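Local coordinates for protein proline dehydrogenase (Bradyrhizobium japonicum USDA 110, PDB 3HAZ) that joins an FAD-dependent proline dehydrogenase and an NAD-dependent 1-pyrroline-5-carboxylate dehydrogenase in one chain and probably oxidises proline to glutamate, at residues Met339-Lys344 against Arg441-Val446; Thr190-Asp195 against Arg419-Gly424. All coordinates share one frame; numbering follows the deposited sequence.

Contact 1. Residues Met339-Lys344 against Arg441-Val446. With FAD (flavin-adenine dinucleotide), chain C.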
ATOM      1  N   MET A 339     -11.835  41.916  41.188  1.00 26.94           N
ATOM      2  CA  MET A 339     -10.577  41.311  40.795  1.00 18.60           C
ATOM      3  C   MET A 339     -10.912  40.002  40.082  1.00 27.18           C
ATOM      4  O   MET A 339     -11.588  39.130  40.636  1.00 25.87           O
ATOM      5  CB  MET A 339      -9.679  41.107  42.019  1.00 25.10           C
ATOM      6  CG  MET A 339      -9.298  42.428  42.711  1.00 25.70           C
ATOM      7  SD  MET A 339      -8.508  42.273  44.333  1.00 28.58           S
ATOM      8  CE  MET A 339      -6.819  41.859  43.862  1.00 20.25           C
ATOM      9  N   VAL A 340     -10.469  39.894  38.836  1.00 24.53           N
ATOM     10  CA  VAL A 340     -10.898  38.811  37.964  1.00 17.97           C
ATOM     11  C   VAL A 340      -9.710  37.992  37.481  1.00 18.64           C
ATOM     12  O   VAL A 340      -8.814  38.512  36.822  1.00 27.09           O
ATOM     13  CB  VAL A 340     -11.651  39.370  36.753  1.00 23.57           C
ATOM     14  CG1 VAL A 340     -12.115  38.243  35.852  1.00 24.11           C
ATOM     15  CG2 VAL A 340     -12.822  40.225  37.223  1.00 15.84           C
ATOM     16  N   ARG A 341      -9.709  36.709  37.823  1.00 21.27           N
ATOM     17  CA  ARG A 341      -8.624  35.815  37.448  1.00 19.97           C
ATOM     18  C   ARG A 341      -8.878  35.138  36.113  1.00 25.60           C
ATOM     19  O   ARG A 341      -9.893  34.463  35.931  1.00 26.50           O
ATOM     20  CB  ARG A 341      -8.415  34.736  38.513  1.00 12.91           C
ATOM     21  CG  ARG A 341      -7.240  33.819  38.191  1.00 19.41           C
ATOM     22  CD  ARG A 341      -7.332  32.507  38.948  1.00 14.80           C
ATOM     23  NE  ARG A 341      -7.270  32.706  40.388  1.00 16.75           N
ATOM     24  CZ  ARG A 341      -7.945  31.967  41.258  1.00 19.56           C
ATOM     25  NH1 ARG A 341      -8.735  30.989  40.827  1.00 19.29           N
ATOM     26  NH2 ARG A 341      -7.838  32.210  42.549  1.00 20.29           N
ATOM     27  N   LEU A 342      -7.950  35.314  35.181  1.00 21.75           N
ATOM     28  CA  LEU A 342      -8.032  34.630  33.898  1.00 18.76           C
ATOM     29  C   LEU A 342      -7.100  33.425  33.910  1.00 20.29           C
ATOM     30  O   LEU A 342      -5.908  33.553  34.190  1.00 21.65           O
ATOM     31  CB  LEU A 342      -7.661  35.569  32.751  1.00 14.47           C
ATOM     32  CG  LEU A 342      -7.899  35.023  31.345  1.00 17.32           C
ATOM     33  CD1 LEU A 342      -9.406  34.893  31.060  1.00 15.23           C
ATOM     34  CD2 LEU A 342      -7.208  35.903  30.302  1.00 18.30           C
ATOM     35  N   VAL A 343      -7.655  32.255  33.615  1.00 17.06           N
ATOM     36  CA  VAL A 343      -6.885  31.024  33.560  1.00 18.48           C
ATOM     37  C   VAL A 343      -7.211  30.349  32.239  1.00 20.01           C
ATOM     38  O   VAL A 343      -8.177  30.714  31.565  1.00 17.43           O
ATOM     39  CB  VAL A 343      -7.299  30.047  34.680  1.00 18.22           C
ATOM     40  CG1 VAL A 343      -7.260  30.730  36.049  1.00 15.26           C
ATOM     41  CG2 VAL A 343      -8.698  29.487  34.391  1.00 14.04           C
ATOM     42  N   LYS A 344      -6.423  29.352  31.868  1.00 11.94           N
ATOM     43  CA  LYS A 344      -6.771  28.558  30.703  1.00 15.91           C
ATOM     44  C   LYS A 344      -7.856  27.541  31.071  1.00 19.98           C
ATOM     45  O   LYS A 344      -8.979  27.631  30.570  1.00 24.15           O
ATOM     46  CB  LYS A 344      -5.519  27.945  30.074  1.00 16.95           C
ATOM     47  CG  LYS A 344      -4.648  29.032  29.428  1.00 19.24           C
ATOM     48  CD  LYS A 344      -3.282  28.551  28.938  1.00 13.52           C
ATOM     49  CE  LYS A 344      -2.452  29.762  28.492  1.00 17.40           C
ATOM     50  NZ  LYS A 344      -1.101  29.401  27.992  1.00 20.30           N
ATOM     51  N   ARG A 441       1.048  37.193  42.344  1.00 22.76           N
ATOM     52  CA  ARG A 441       0.521  36.569  43.540  1.00 20.63           C
ATOM     53  C   ARG A 441       0.885  35.089  43.531  1.00 21.69           C
ATOM     54  O   ARG A 441       0.750  34.414  42.510  1.00 22.93           O
ATOM     55  CB  ARG A 441      -1.003  36.725  43.564  1.00 22.52           C
ATOM     56  CG  ARG A 441      -1.689  36.146  44.797  1.00 17.62           C
ATOM     57  CD  ARG A 441      -3.180  36.453  44.761  1.00 23.45           C
ATOM     58  NE  ARG A 441      -3.417  37.867  44.495  1.00 22.89           N
ATOM     59  CZ  ARG A 441      -3.649  38.772  45.441  1.00 27.29           C
ATOM     60  NH1 ARG A 441      -3.686  38.408  46.717  1.00 19.09           N
ATOM     61  NH2 ARG A 441      -3.840  40.044  45.111  1.00 22.88           N
ATOM     62  N   THR A 442       1.353  34.587  44.667  1.00 20.22           N
ATOM     63  CA  THR A 442       1.681  33.174  44.790  1.00 23.38           C
ATOM     64  C   THR A 442       0.676  32.502  45.716  1.00 24.92           C
ATOM     65  O   THR A 442       0.465  32.943  46.849  1.00 23.02           O
ATOM     66  CB  THR A 442       3.128  32.980  45.299  1.00 25.42           C
ATOM     67  OG1 THR A 442       4.032  33.601  44.380  1.00 18.95           O
ATOM     68  CG2 THR A 442       3.481  31.506  45.409  1.00 23.24           C
ATOM     69  N   TYR A 443       0.024  31.456  45.217  1.00 19.16           N
ATOM     70  CA  TYR A 443      -0.933  30.713  46.024  1.00 19.79           C
ATOM     71  C   TYR A 443      -0.302  29.436  46.541  1.00 24.84           C
ATOM     72  O   TYR A 443       0.447  28.760  45.826  1.00 20.88           O
ATOM     73  CB  TYR A 443      -2.167  30.317  45.211  1.00 19.23           C
ATOM     74  CG  TYR A 443      -3.153  31.415  44.895  1.00 18.51           C
ATOM     75  CD1 TYR A 443      -4.301  31.585  45.659  1.00 22.71           C
ATOM     76  CD2 TYR A 443      -2.971  32.239  43.789  1.00 23.21           C
ATOM     77  CE1 TYR A 443      -5.230  32.572  45.348  1.00 24.29           C
ATOM     78  CE2 TYR A 443      -3.896  33.222  43.464  1.00 19.35           C
ATOM     79  CZ  TYR A 443      -5.018  33.387  44.247  1.00 24.85           C
ATOM     80  OH  TYR A 443      -5.929  34.369  43.926  1.00 27.08           O
ATOM     81  N   ALA A 444      -0.638  29.098  47.780  1.00 20.85           N
ATOM     82  CA  ALA A 444      -0.240  27.830  48.370  1.00 25.86           C
ATOM     83  C   ALA A 444      -1.465  26.941  48.546  1.00 18.05           C
ATOM     84  O   ALA A 444      -2.522  27.407  48.987  1.00 21.19           O
ATOM     85  CB  ALA A 444       0.456  28.066  49.723  1.00 22.72           C
ATOM     86  N   PRO A 445      -1.343  25.658  48.185  1.00 18.04           N
ATOM     87  CA  PRO A 445      -2.449  24.738  48.459  1.00 23.48           C
ATOM     88  C   PRO A 445      -2.545  24.543  49.963  1.00 17.21           C
ATOM     89  O   PRO A 445      -1.528  24.247  50.600  1.00 18.81           O
ATOM     90  CB  PRO A 445      -2.003  23.437  47.781  1.00 23.98           C
ATOM     91  CG  PRO A 445      -0.935  23.860  46.795  1.00 17.57           C
ATOM     92  CD  PRO A 445      -0.246  25.005  47.457  1.00 18.11           C
ATOM     93  N   VAL A 446      -3.736  24.733  50.520  1.00 20.64           N
ATOM     94  CA  VAL A 446      -3.925  24.677  51.965  1.00 13.36           C
ATOM     95  C   VAL A 446      -5.138  23.832  52.294  1.00 18.29           C
ATOM     96  O   VAL A 446      -6.230  24.124  51.815  1.00 16.16           O
ATOM     97  CB  VAL A 446      -4.175  26.082  52.564  1.00 23.36           C
ATOM     98  CG1 VAL A 446      -4.441  25.980  54.072  1.00 18.02           C
ATOM     99  CG2 VAL A 446      -3.011  27.032  52.262  1.00 20.14           C
TER
HETATM  100  PA  FAD C2001       0.087  25.873  29.431  1.00 18.91           P
HETATM  101  O1A FAD C2001       1.103  24.602  29.287  1.00 21.34           O
HETATM  102  O2A FAD C2001       0.458  26.992  28.566  1.00 25.24           O
HETATM  103  O5B FAD C2001      -1.410  25.389  29.019  1.00 22.31           O
HETATM  104  C5B FAD C2001      -1.924  24.246  29.640  1.00 24.04           C
HETATM  105  C4B FAD C2001      -3.426  24.132  29.352  1.00 20.13           C
HETATM  106  O4B FAD C2001      -3.956  24.461  27.955  1.00 18.48           O
HETATM  107  C3B FAD C2001      -4.380  23.379  30.059  1.00 19.76           C
HETATM  108  O3B FAD C2001      -4.362  23.417  31.476  1.00 17.71           O
HETATM  109  C2B FAD C2001      -5.657  23.585  29.284  1.00 19.79           C
HETATM  110  O2B FAD C2001      -6.595  24.499  29.820  1.00 18.92           O
HETATM  111  C1B FAD C2001      -5.228  23.852  27.886  1.00 19.68           C
HETATM  112  N9A FAD C2001      -5.116  22.724  26.979  1.00 23.84           N
HETATM  113  C8A FAD C2001      -4.246  21.641  27.051  1.00 22.43           C
HETATM  114  N7A FAD C2001      -4.470  20.856  25.951  1.00 17.56           N
HETATM  115  C5A FAD C2001      -5.490  21.470  25.188  1.00 18.78           C
HETATM  116  C6A FAD C2001      -6.160  21.089  23.896  1.00 19.68           C
HETATM  117  N6A FAD C2001      -5.777  19.870  23.193  1.00 21.45           N
HETATM  118  N1A FAD C2001      -7.096  21.856  23.382  1.00 22.84           N
HETATM  119  C2A FAD C2001      -7.478  23.046  24.034  1.00 18.24           C
HETATM  120  N3A FAD C2001      -6.836  23.411  25.276  1.00 24.31           N
HETATM  121  C4A FAD C2001      -5.859  22.610  25.810  1.00 20.28           C
HETATM  122  N1  FAD C2001      -8.364  26.433  36.151  1.00 17.50           N
HETATM  123  C2  FAD C2001      -9.725  26.277  36.259  1.00 14.53           C
HETATM  124  O2  FAD C2001     -10.395  25.496  35.343  1.00 20.11           O
HETATM  125  N3  FAD C2001     -10.431  26.889  37.350  1.00 23.87           N
HETATM  126  C4  FAD C2001      -9.754  27.629  38.279  1.00 19.21           C
HETATM  127  O4  FAD C2001     -10.451  28.281  39.304  1.00 21.37           O
HETATM  128  C4X FAD C2001      -8.331  27.798  38.165  1.00 17.76           C
HETATM  129  N5  FAD C2001      -7.578  28.612  39.169  1.00 17.46           N
HETATM  130  C5X FAD C2001      -6.175  28.762  39.043  1.00 22.61           C
HETATM  131  C6  FAD C2001      -5.436  29.556  40.036  1.00 20.96           C
HETATM  132  C7  FAD C2001      -4.036  29.708  39.906  1.00 21.13           C
HETATM  133  C7M FAD C2001      -3.280  30.512  40.951  1.00 18.23           C
HETATM  134  C8  FAD C2001      -3.317  29.079  38.774  1.00 25.68           C
HETATM  135  C8M FAD C2001      -1.795  29.223  38.609  1.00 22.32           C
HETATM  136  C9  FAD C2001      -4.027  28.321  37.827  1.00 21.59           C
HETATM  137  C9A FAD C2001      -5.485  28.149  37.960  1.00 22.86           C
HETATM  138  N10 FAD C2001      -6.232  27.360  36.978  1.00 20.92           N
HETATM  139  C10 FAD C2001      -7.663  27.211  37.115  1.00 17.95           C
HETATM  140  C1' FAD C2001      -5.597  26.838  35.726  1.00 19.82           C
HETATM  141  C2' FAD C2001      -5.031  25.396  35.793  1.00 19.73           C
HETATM  142  O2' FAD C2001      -4.910  24.981  37.149  1.00 17.38           O
HETATM  143  C3' FAD C2001      -3.699  25.344  35.027  1.00 20.59           C
HETATM  144  O3' FAD C2001      -2.661  25.910  35.819  1.00 21.57           O
HETATM  145  C4' FAD C2001      -3.756  26.098  33.649  1.00 25.15           C
HETATM  146  O4' FAD C2001      -4.843  25.842  32.829  1.00 20.49           O
HETATM  147  C5' FAD C2001      -2.413  25.997  32.877  1.00 22.17           C
HETATM  148  O5' FAD C2001      -2.225  27.061  31.957  1.00 29.89           O
HETATM  149  P   FAD C2001      -0.667  27.544  31.652  1.00 19.02           P
HETATM  150  O1P FAD C2001      -0.687  28.882  30.657  1.00 29.81           O
HETATM  151  O2P FAD C2001       0.024  27.808  32.920  1.00 17.83           O
HETATM  152  O3P FAD C2001       0.102  26.255  31.009  1.00 26.15           O

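Contact 2. Residues Thr190-Asp195 against Arg419-Gly424. With FAD (flavin-adenine dinucleotide), chain C.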
ATOM      1  N   THR A 190       1.606  36.827  55.613  1.00 55.27           N
ATOM      2  CA  THR A 190       1.829  35.624  54.814  1.00 51.19           C
ATOM      3  C   THR A 190       2.253  36.035  53.409  1.00 49.49           C
ATOM      4  O   THR A 190       1.651  36.929  52.812  1.00 50.20           O
ATOM      5  CB  THR A 190       0.559  34.740  54.728  1.00 59.71           C
ATOM      6  OG1 THR A 190       0.204  34.275  56.036  1.00 64.97           O
ATOM      7  CG2 THR A 190       0.802  33.538  53.832  1.00 50.65           C
ATOM      8  N   ARG A 191       3.300  35.399  52.893  1.00 48.99           N
ATOM      9  CA  ARG A 191       3.786  35.704  51.550  1.00 48.36           C
ATOM     10  C   ARG A 191       2.980  34.968  50.487  1.00 34.59           C
ATOM     11  O   ARG A 191       3.334  34.993  49.307  1.00 48.07           O
ATOM     12  CB  ARG A 191       5.270  35.347  51.404  1.00 45.82           C
ATOM     13  CG  ARG A 191       6.219  36.280  52.127  1.00 59.83           C
ATOM     14  CD  ARG A 191       7.601  36.264  51.483  1.00 67.47           C
ATOM     15  NE  ARG A 191       7.701  37.203  50.369  1.00 74.82           N
ATOM     16  CZ  ARG A 191       8.159  38.448  50.483  1.00 84.03           C
ATOM     17  NH1 ARG A 191       8.560  38.901  51.663  1.00 85.35           N
ATOM     18  NH2 ARG A 191       8.218  39.240  49.420  1.00 85.68           N
ATOM     19  N   TYR A 192       1.901  34.311  50.903  1.00 34.00           N
ATOM     20  CA  TYR A 192       1.116  33.489  49.985  1.00 28.64           C
ATOM     21  C   TYR A 192      -0.383  33.657  50.172  1.00 25.86           C
ATOM     22  O   TYR A 192      -0.865  33.856  51.286  1.00 22.56           O
ATOM     23  CB  TYR A 192       1.484  32.014  50.154  1.00 39.36           C
ATOM     24  CG  TYR A 192       2.971  31.772  50.121  1.00 52.49           C
ATOM     25  CD1 TYR A 192       3.687  31.902  48.940  1.00 54.09           C
ATOM     26  CD2 TYR A 192       3.664  31.431  51.273  1.00 65.16           C
ATOM     27  CE1 TYR A 192       5.056  31.692  48.903  1.00 57.36           C
ATOM     28  CE2 TYR A 192       5.033  31.218  51.248  1.00 69.50           C
ATOM     29  CZ  TYR A 192       5.722  31.349  50.059  1.00 62.87           C
ATOM     30  OH  TYR A 192       7.081  31.138  50.028  1.00 64.20           O
ATOM     31  N   SER A 193      -1.118  33.565  49.071  1.00 21.33           N
ATOM     32  CA  SER A 193      -2.561  33.456  49.139  1.00 21.79           C
ATOM     33  C   SER A 193      -2.920  31.969  49.196  1.00 21.48           C
ATOM     34  O   SER A 193      -2.086  31.110  48.896  1.00 17.56           O
ATOM     35  CB  SER A 193      -3.206  34.147  47.940  1.00 24.95           C
ATOM     36  OG  SER A 193      -2.859  35.524  47.918  1.00 22.12           O
ATOM     37  N   PHE A 194      -4.153  31.668  49.585  1.00 19.22           N
ATOM     38  CA  PHE A 194      -4.544  30.298  49.892  1.00 23.15           C
ATOM     39  C   PHE A 194      -5.409  29.716  48.790  1.00 18.10           C
ATOM     40  O   PHE A 194      -6.504  30.210  48.518  1.00 16.49           O
ATOM     41  CB  PHE A 194      -5.328  30.237  51.213  1.00 25.28           C
ATOM     42  CG  PHE A 194      -4.497  30.493  52.452  1.00 28.08           C
ATOM     43  CD1 PHE A 194      -3.183  30.939  52.364  1.00 30.27           C
ATOM     44  CD2 PHE A 194      -5.056  30.318  53.715  1.00 22.80           C
ATOM     45  CE1 PHE A 194      -2.429  31.188  53.518  1.00 24.68           C
ATOM     46  CE2 PHE A 194      -4.316  30.576  54.871  1.00 25.23           C
ATOM     47  CZ  PHE A 194      -2.997  31.007  54.766  1.00 28.83           C
ATOM     48  N   ASP A 195      -4.908  28.661  48.166  1.00 17.95           N
ATOM     49  CA  ASP A 195      -5.708  27.833  47.279  1.00 15.39           C
ATOM     50  C   ASP A 195      -6.221  26.673  48.129  1.00 16.02           C
ATOM     51  O   ASP A 195      -5.517  25.689  48.353  1.00 22.14           O
ATOM     52  CB  ASP A 195      -4.854  27.330  46.115  1.00 19.93           C
ATOM     53  CG  ASP A 195      -5.638  26.483  45.125  1.00 29.99           C
ATOM     54  OD1 ASP A 195      -6.884  26.578  45.100  1.00 33.70           O
ATOM     55  OD2 ASP A 195      -4.998  25.728  44.363  1.00 34.58           O
ATOM     56  N   ARG A 419       0.527  32.531  40.173  1.00 15.28           N
ATOM     57  CA  ARG A 419       1.152  31.235  40.022  1.00 17.29           C
ATOM     58  C   ARG A 419       0.871  30.383  41.250  1.00 19.85           C
ATOM     59  O   ARG A 419       0.514  30.899  42.310  1.00 23.68           O
ATOM     60  CB  ARG A 419       2.659  31.396  39.862  1.00 13.98           C
ATOM     61  CG  ARG A 419       3.371  31.817  41.150  1.00 24.27           C
ATOM     62  CD  ARG A 419       4.880  31.733  40.989  1.00 25.97           C
ATOM     63  NE  ARG A 419       5.577  31.861  42.261  1.00 27.76           N
ATOM     64  CZ  ARG A 419       6.139  30.848  42.913  1.00 25.58           C
ATOM     65  NH1 ARG A 419       6.746  31.071  44.067  1.00 27.58           N
ATOM     66  NH2 ARG A 419       6.093  29.614  42.413  1.00 17.54           N
ATOM     67  N   LEU A 420       1.066  29.079  41.106  1.00 19.91           N
ATOM     68  CA  LEU A 420       0.907  28.150  42.213  1.00 26.32           C
ATOM     69  C   LEU A 420       2.270  27.806  42.806  1.00 28.62           C
ATOM     70  O   LEU A 420       3.221  27.516  42.079  1.00 23.16           O
ATOM     71  CB  LEU A 420       0.206  26.879  41.731  1.00 30.35           C
ATOM     72  CG  LEU A 420      -0.465  26.031  42.810  1.00 42.62           C
ATOM     73  CD1 LEU A 420      -1.555  26.831  43.517  1.00 30.61           C
ATOM     74  CD2 LEU A 420      -1.041  24.758  42.203  1.00 50.02           C
ATOM     75  N   HIS A 421       2.370  27.856  44.128  1.00 21.06           N
ATOM     76  CA  HIS A 421       3.605  27.482  44.803  1.00 24.55           C
ATOM     77  C   HIS A 421       4.126  26.167  44.208  1.00 23.20           C
ATOM     78  O   HIS A 421       3.367  25.222  44.007  1.00 22.35           O
ATOM     79  CB  HIS A 421       3.362  27.363  46.313  1.00 31.47           C
ATOM     80  CG  HIS A 421       4.602  27.508  47.141  1.00 44.70           C
ATOM     81  ND1 HIS A 421       5.557  28.469  46.889  1.00 57.23           N
ATOM     82  CD2 HIS A 421       5.038  26.818  48.221  1.00 50.46           C
ATOM     83  CE1 HIS A 421       6.534  28.359  47.771  1.00 58.94           C
ATOM     84  NE2 HIS A 421       6.243  27.365  48.591  1.00 57.95           N
ATOM     85  N   GLY A 422       5.413  26.120  43.887  1.00 27.64           N
ATOM     86  CA  GLY A 422       5.992  24.943  43.260  1.00 26.89           C
ATOM     87  C   GLY A 422       5.976  24.967  41.738  1.00 32.54           C
ATOM     88  O   GLY A 422       6.424  24.019  41.089  1.00 30.46           O
ATOM     89  N   MET A 423       5.454  26.046  41.161  1.00 29.35           N
ATOM     90  CA  MET A 423       5.495  26.235  39.710  1.00 22.49           C
ATOM     91  C   MET A 423       5.753  27.701  39.368  1.00 21.14           C
ATOM     92  O   MET A 423       5.409  28.589  40.141  1.00 21.44           O
ATOM     93  CB  MET A 423       4.181  25.796  39.062  1.00 27.94           C
ATOM     94  CG  MET A 423       3.747  24.369  39.388  1.00 39.70           C
ATOM     95  SD  MET A 423       2.213  23.927  38.539  1.00 42.90           S
ATOM     96  CE  MET A 423       2.788  23.834  36.845  1.00 47.43           C
ATOM     97  N   GLY A 424       6.345  27.950  38.199  1.00 20.36           N
ATOM     98  CA  GLY A 424       6.572  29.306  37.736  1.00 23.39           C
ATOM     99  C   GLY A 424       7.557  30.137  38.545  1.00 21.42           C
ATOM    100  O   GLY A 424       7.671  31.343  38.339  1.00 24.21           O
TER
HETATM  101  PA  FAD C2001       0.087  25.873  29.431  1.00 18.91           P
HETATM  102  O1A FAD C2001       1.103  24.602  29.287  1.00 21.34           O
HETATM  103  O2A FAD C2001       0.458  26.992  28.566  1.00 25.24           O
HETATM  104  O5B FAD C2001      -1.410  25.389  29.019  1.00 22.31           O
HETATM  105  C5B FAD C2001      -1.924  24.246  29.640  1.00 24.04           C
HETATM  106  C4B FAD C2001      -3.426  24.132  29.352  1.00 20.13           C
HETATM  107  O4B FAD C2001      -3.956  24.461  27.955  1.00 18.48           O
HETATM  108  C3B FAD C2001      -4.380  23.379  30.059  1.00 19.76           C
HETATM  109  O3B FAD C2001      -4.362  23.417  31.476  1.00 17.71           O
HETATM  110  C2B FAD C2001      -5.657  23.585  29.284  1.00 19.79           C
HETATM  111  O2B FAD C2001      -6.595  24.499  29.820  1.00 18.92           O
HETATM  112  C1B FAD C2001      -5.228  23.852  27.886  1.00 19.68           C
HETATM  113  N9A FAD C2001      -5.116  22.724  26.979  1.00 23.84           N
HETATM  114  C8A FAD C2001      -4.246  21.641  27.051  1.00 22.43           C
HETATM  115  N7A FAD C2001      -4.470  20.856  25.951  1.00 17.56           N
HETATM  116  C5A FAD C2001      -5.490  21.470  25.188  1.00 18.78           C
HETATM  117  C6A FAD C2001      -6.160  21.089  23.896  1.00 19.68           C
HETATM  118  N6A FAD C2001      -5.777  19.870  23.193  1.00 21.45           N
HETATM  119  N1A FAD C2001      -7.096  21.856  23.382  1.00 22.84           N
HETATM  120  C2A FAD C2001      -7.478  23.046  24.034  1.00 18.24           C
HETATM  121  N3A FAD C2001      -6.836  23.411  25.276  1.00 24.31           N
HETATM  122  C4A FAD C2001      -5.859  22.610  25.810  1.00 20.28           C
HETATM  123  N1  FAD C2001      -8.364  26.433  36.151  1.00 17.50           N
HETATM  124  C2  FAD C2001      -9.725  26.277  36.259  1.00 14.53           C
HETATM  125  O2  FAD C2001     -10.395  25.496  35.343  1.00 20.11           O
HETATM  126  N3  FAD C2001     -10.431  26.889  37.350  1.00 23.87           N
HETATM  127  C4  FAD C2001      -9.754  27.629  38.279  1.00 19.21           C
HETATM  128  O4  FAD C2001     -10.451  28.281  39.304  1.00 21.37           O
HETATM  129  C4X FAD C2001      -8.331  27.798  38.165  1.00 17.76           C
HETATM  130  N5  FAD C2001      -7.578  28.612  39.169  1.00 17.46           N
HETATM  131  C5X FAD C2001      -6.175  28.762  39.043  1.00 22.61           C
HETATM  132  C6  FAD C2001      -5.436  29.556  40.036  1.00 20.96           C
HETATM  133  C7  FAD C2001      -4.036  29.708  39.906  1.00 21.13           C
HETATM  134  C7M FAD C2001      -3.280  30.512  40.951  1.00 18.23           C
HETATM  135  C8  FAD C2001      -3.317  29.079  38.774  1.00 25.68           C
HETATM  136  C8M FAD C2001      -1.795  29.223  38.609  1.00 22.32           C
HETATM  137  C9  FAD C2001      -4.027  28.321  37.827  1.00 21.59           C
HETATM  138  C9A FAD C2001      -5.485  28.149  37.960  1.00 22.86           C
HETATM  139  N10 FAD C2001      -6.232  27.360  36.978  1.00 20.92           N
HETATM  140  C10 FAD C2001      -7.663  27.211  37.115  1.00 17.95           C
HETATM  141  C1' FAD C2001      -5.597  26.838  35.726  1.00 19.82           C
HETATM  142  C2' FAD C2001      -5.031  25.396  35.793  1.00 19.73           C
HETATM  143  O2' FAD C2001      -4.910  24.981  37.149  1.00 17.38           O
HETATM  144  C3' FAD C2001      -3.699  25.344  35.027  1.00 20.59           C
HETATM  145  O3' FAD C2001      -2.661  25.910  35.819  1.00 21.57           O
HETATM  146  C4' FAD C2001      -3.756  26.098  33.649  1.00 25.15           C
HETATM  147  O4' FAD C2001      -4.843  25.842  32.829  1.00 20.49           O
HETATM  148  C5' FAD C2001      -2.413  25.997  32.877  1.00 22.17           C
HETATM  149  O5' FAD C2001      -2.225  27.061  31.957  1.00 29.89           O
HETATM  150  P   FAD C2001      -0.667  27.544  31.652  1.00 19.02           P
HETATM  151  O1P FAD C2001      -0.687  28.882  30.657  1.00 29.81           O
HETATM  152  O2P FAD C2001       0.024  27.808  32.920  1.00 17.83           O
HETATM  153  O3P FAD C2001       0.102  26.255  31.009  1.00 26.15           O

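Contact 1. Residues Met339-Lys344 against Arg441-Val446
Arg-441 meets Met-339 through a single branch. Its NH2 lies 3.7 Å from the Met-339 methyl carbon CE, and the two side chains cross at about a right angle. The contact is one of van der Waals packing. The guanidinium spends its polar atoms on other groups: NE forms a salt bridge with Glu-416, NH1 bonds the carbonyl of Arg-233 and the hydroxyl of Ser-193, and NH2 has a weak hydrogen bond to Pro-231 O.

Two residues on, the Tyr-443 and Arg-341 side chains come from opposite directions. The tyrosine OH approaches the guanidinium at the edge, near its plane, 3.2 Å from Arg-341 NH2. Ring and guanidinium planes stand 89° apart. Strands 338-343 and 440-448 belong to the parallel (βα)8 barrel of the proline dehydrogenase family. They are not neighbours in the sheet, so these side chains meet across the barrel interior, beside the flavin at the C-terminal ends of the strands.

The flavin joins both sides. Tyr-443 CD2 packs 3.3 Å from the methyl C7M. Arg-341 leaves its strand with CG anti to the backbone N (chi1 -177°) and bends at chi3, which brings flavin C6 over one guanidinium face. NH1 lies 3.1 Å from flavin N5; its salt bridge is to Asp-280. NH2 bonds Ser-237, and NE bonds Gln-418. With a leucine here instead of the arginine, Asp-280 would probably lose its charged mate and N5 the cation beside it. Val-343 CG2 packs 3.5 Å from flavin N1. Lys-344, extended beyond CG, sends NZ to the pyrophosphate, where it bonds O2A at 2.9 Å and, weakly, O1P.

Contact 2. Residues Thr190-Asp195 against Arg419-Gly424
Arg-419 NH2 donates a short bond to Met-423 O, 2.6 Å long with an N-H...O angle of 152°. The oxygen lies close to the guanidinium plane, but the donor sits above the carbonyl plane. The bond ties the end of strand 416-420, one of the parallel strands of the (βα)8 barrel, to the residue just before Gly-424, the N-cap of helix 425-434. A type II turn from Leu-420 to Met-423 makes this link, closed by Met-423 N on Leu-420 O at 2.8 Å. Gly-422 fits the turn, because at its backbone angles a side chain would collide with the carbonyl O of His-421.

His-421, with CG anti to the backbone N (chi1 -158°), carries its ring out of the turn to Tyr-192. The rings meet obliquely, with centroids 4.7 Å apart and planes at 48°. His-421 CE1 does most of the touching, 3.6 Å from Tyr-192 OH and also near the ring carbon CE1. His-168 adds an edge-to-face contact with the His-421 ring.

Deeper in the barrel, Asp-195 and Leu-420 cross at about a right angle. Leu-420 CD1 lies 3.7 Å from Asp-195 OD2, an oxygen that is satisfied by a hydrogen bond with Tyr-455 OH. Tyr-455, on helix 452-463, also packs against the Leu-420 side chain and so touches both partners. Strand 440-448 runs between the two segments: Tyr-192 packs on its Thr-442 and Leu-420 on its Tyr-443. Both Arg-419 and Leu-420 belong to the FAD pocket. The Leu-420 N-H bonds His-397 NE2, and the flavin methyl C8M lies 3.8 Å from Leu-420 N.

Overall arrangement
Both contacts lie in the proline dehydrogenase barrel, with centres about 8 Å apart. Their segments interleave along the chain in the order 190-195, 339-344, 419-424, 441-446. Strand 440-448 of contact 1 has both strands of contact 2, 193-196 and 416-420, as sheet neighbours. The backbones probably bond directly, Ala-444 N to Ser-193 O and His-421 N to Tyr-443 O, each at 2.7 Å. Strand 338-343 stands across the barrel interior, separated from 416-420 by strand 390-395. Both contacts touch FAD: contact 1 reaches the flavin from its N5 side to methyl C7M, and the pyrophosphate; contact 2 reaches methyl C8M. The flavin site is thus built from strands distant in sequence.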